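Local coordinates for inositol monophosphatase family protein (Staphylococcus aureus, PDB 5I3S) that probably hydrolyses inositol monophosphate or a related sugar phosphate, as a member of the metal-dependent FIG superfamily of phosphatases, at residues Gly103-Gly108 with Gly211-Leu216. Sequence-based numbering, arbitrary orientation.
Sequences GIYIDG and GGLVIL
Tyr105 sets CG roughly opposite its own carbonyl carbon (chi1 -83°), carrying the ring end toward the helix, and Leu213, at an intermediate chi1 of -130°, brings a methyl within loose reach of the phenol oxygen across a buried seam of the sugar phosphatase fold. Here the end of strand 99-106, inside the seven-stranded sheet, meets helix 206-218, one of the helices layered between the two sheets. The approach is closest at a pair of glycines: Gly103 CA stands 4.0 Å from Gly211 N, and the two CA atoms are 4.1 Å apart. Gly103 has no side chain facing Gly211 N, so main chain packs directly on main chain. No hydrogen bond crosses the seam; the strand spends its backbone bonds on its neighbours, Gly103 pairing with Val81 and Tyr105 with Val79. The helix is kinked here, since Gly211 N and Gly212 N lack bonds to the preceding turn, while Gly211 O accepts from Val214 N at 3.2 Å. In sequence the two helix glycines close a Trp-Asp-x-Ala-Gly-Gly stretch matching the family signature, whose aspartate binds a catalytic metal ion in relatives. Beyond the glycines helix and strand diverge, and side chains reach into the gap without close contact. Val214 has CG1 anti to its N (chi1 180°), leaving CG2 off one side of the tyrosine ring and out of its plane, a loose 4.8 Å from Tyr105 CE2. Ile215 turns instead to Val115 and Tyr124 on the neighbouring strands, while Leu231 and Ile233 add loop contacts to Leu213 and Tyr105. At the turn after the strand, Gly108 C lies in the plane of the tyrosine ring, at its edge, 3.9 Å from Tyr105 CD1. At the ring's far end, Tyr105 OH meets Leu213 CD2 at 4.5 Å.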
ATOM      1  N   GLY A 103      -6.063 -12.533 -18.349  1.00 22.11           N
ATOM      2  CA  GLY A 103      -6.083 -13.958 -18.121  1.00 22.14           C
ATOM      3  C   GLY A 103      -6.565 -14.611 -19.398  1.00 22.24           C
ATOM      4  O   GLY A 103      -7.485 -14.116 -20.089  1.00 22.20           O
ATOM      5  N   ILE A 104      -5.941 -15.713 -19.735  1.00 22.28           N
ATOM      6  CA  ILE A 104      -6.341 -16.424 -20.916  1.00 23.97           C
ATOM      7  C   ILE A 104      -6.692 -17.809 -20.533  1.00 22.73           C
ATOM      8  O   ILE A 104      -5.941 -18.480 -19.882  1.00 21.84           O
ATOM      9  CB  ILE A 104      -5.237 -16.442 -21.957  1.00 25.46           C
ATOM     10  CG1 ILE A 104      -4.995 -15.007 -22.409  1.00 25.17           C
ATOM     11  CG2 ILE A 104      -5.632 -17.378 -23.134  1.00 26.58           C
ATOM     12  CD1 ILE A 104      -3.813 -14.893 -23.362  1.00 29.13           C
ATOM     13  N   TYR A 105      -7.856 -18.232 -20.982  1.00 27.68           N
ATOM     14  CA  TYR A 105      -8.422 -19.530 -20.616  1.00 29.66           C
ATOM     15  C   TYR A 105      -8.787 -20.274 -21.893  1.00 28.86           C
ATOM     16  O   TYR A 105      -9.288 -19.662 -22.831  1.00 27.25           O
ATOM     17  CB  TYR A 105      -9.667 -19.320 -19.735  1.00 30.76           C
ATOM     18  CG  TYR A 105      -9.409 -19.090 -18.238  1.00 31.32           C
ATOM     19  CD1 TYR A 105      -9.966 -19.946 -17.302  1.00 33.02           C
ATOM     20  CD2 TYR A 105      -8.655 -17.990 -17.757  1.00 30.74           C
ATOM     21  CE1 TYR A 105      -9.773 -19.764 -15.933  1.00 34.82           C
ATOM     22  CE2 TYR A 105      -8.443 -17.794 -16.382  1.00 31.20           C
ATOM     23  CZ  TYR A 105      -9.006 -18.694 -15.455  1.00 32.57           C
ATOM     24  OH  TYR A 105      -8.872 -18.585 -14.062  1.00 27.51           O
ATOM     25  N   ILE A 106      -8.528 -21.586 -21.928  1.00 31.99           N
ATOM     26  CA  ILE A 106      -8.947 -22.438 -23.075  1.00 36.00           C
ATOM     27  C   ILE A 106      -9.932 -23.533 -22.626  1.00 35.36           C
ATOM     28  O   ILE A 106      -9.623 -24.329 -21.744  1.00 33.62           O
ATOM     29  CB  ILE A 106      -7.744 -23.071 -23.828  1.00 35.47           C
ATOM     30  CG1 ILE A 106      -6.727 -22.000 -24.256  1.00 36.36           C
ATOM     31  CG2 ILE A 106      -8.219 -23.830 -25.065  1.00 33.20           C
ATOM     32  CD1 ILE A 106      -5.308 -22.542 -24.376  1.00 37.75           C
ATOM     33  N   ASP A 107     -11.116 -23.539 -23.240  1.00 37.19           N
ATOM     34  CA  ASP A 107     -12.194 -24.486 -22.937  1.00 37.56           C
ATOM     35  C   ASP A 107     -12.438 -24.551 -21.452  1.00 37.71           C
ATOM     36  O   ASP A 107     -12.486 -25.640 -20.875  1.00 39.54           O
ATOM     37  CB  ASP A 107     -11.890 -25.881 -23.526  1.00 38.89           C
ATOM     38  CG  ASP A 107     -11.992 -25.902 -25.073  1.00 38.38           C
ATOM     39  OD1 ASP A 107     -13.072 -25.576 -25.614  1.00 37.05           O
ATOM     40  OD2 ASP A 107     -10.990 -26.222 -25.739  1.00 35.71           O
ATOM     41  N   GLY A 108     -12.551 -23.370 -20.834  1.00 36.82           N
ATOM     42  CA  GLY A 108     -12.830 -23.242 -19.401  1.00 35.39           C
ATOM     43  C   GLY A 108     -11.627 -23.334 -18.475  1.00 35.59           C
ATOM     44  O   GLY A 108     -11.747 -23.046 -17.285  1.00 32.63           O
ATOM     45  N   GLY A 211      -5.889 -12.953 -14.300  1.00 20.84           N
ATOM     46  CA  GLY A 211      -4.422 -12.960 -14.540  1.00 19.40           C
ATOM     47  C   GLY A 211      -3.668 -13.291 -13.300  1.00 19.34           C
ATOM     48  O   GLY A 211      -2.834 -14.199 -13.301  1.00 19.97           O
ATOM     49  N   GLY A 212      -3.981 -12.586 -12.201  1.00 18.75           N
ATOM     50  CA  GLY A 212      -3.270 -12.811 -10.972  1.00 19.02           C
ATOM     51  C   GLY A 212      -3.284 -14.256 -10.476  1.00 20.53           C
ATOM     52  O   GLY A 212      -2.298 -14.738  -9.877  1.00 19.90           O
ATOM     53  N   LEU A 213      -4.432 -14.913 -10.684  1.00 22.37           N
ATOM     54  CA  LEU A 213      -4.669 -16.268 -10.197  1.00 23.83           C
ATOM     55  C   LEU A 213      -3.710 -17.307 -10.799  1.00 23.48           C
ATOM     56  O   LEU A 213      -3.270 -18.212 -10.102  1.00 22.67           O
ATOM     57  CB  LEU A 213      -6.097 -16.682 -10.474  1.00 24.16           C
ATOM     58  CG  LEU A 213      -6.830 -17.245  -9.292  1.00 29.21           C
ATOM     59  CD1 LEU A 213      -6.846 -16.338  -8.051  1.00 26.81           C
ATOM     60  CD2 LEU A 213      -8.245 -17.525  -9.784  1.00 32.33           C
ATOM     61  N   VAL A 214      -3.365 -17.137 -12.069  1.00 22.36           N
ATOM     62  CA  VAL A 214      -2.473 -18.094 -12.762  1.00 22.91           C
ATOM     63  C   VAL A 214      -1.081 -18.012 -12.158  1.00 21.72           C
ATOM     64  O   VAL A 214      -0.431 -19.048 -11.903  1.00 23.45           O
ATOM     65  CB  VAL A 214      -2.445 -17.834 -14.300  1.00 24.32           C
ATOM     66  CG1 VAL A 214      -1.521 -18.809 -15.039  1.00 25.46           C
ATOM     67  CG2 VAL A 214      -3.859 -17.907 -14.882  1.00 25.35           C
ATOM     68  N   ILE A 215      -0.653 -16.782 -11.873  1.00 20.76           N
ATOM     69  CA  ILE A 215       0.653 -16.495 -11.246  1.00 20.90           C
ATOM     70  C   ILE A 215       0.700 -17.079  -9.816  1.00 21.45           C
ATOM     71  O   ILE A 215       1.630 -17.806  -9.422  1.00 21.48           O
ATOM     72  CB  ILE A 215       0.945 -14.951 -11.299  1.00 20.67           C
ATOM     73  CG1 ILE A 215       1.111 -14.487 -12.764  1.00 20.37           C
ATOM     74  CG2 ILE A 215       2.193 -14.596 -10.516  1.00 20.36           C
ATOM     75  CD1 ILE A 215       0.800 -13.040 -13.053  1.00 19.64           C
ATOM     76  N   LEU A 216      -0.332 -16.791  -9.050  1.00 20.88           N
ATOM     77  CA  LEU A 216      -0.478 -17.335  -7.709  1.00 20.93           C
ATOM     78  C   LEU A 216      -0.353 -18.834  -7.705  1.00 19.98           C
ATOM     79  O   LEU A 216       0.361 -19.388  -6.910  1.00 20.99           O
ATOM     80  CB  LEU A 216      -1.888 -16.956  -7.160  1.00 21.49           C
ATOM     81  CG  LEU A 216      -2.233 -16.915  -5.674  1.00 21.88           C
ATOM     82  CD1 LEU A 216      -3.472 -17.708  -5.312  1.00 24.46           C
ATOM     83  CD2 LEU A 216      -1.069 -17.232  -4.752  1.00 24.17           C
TER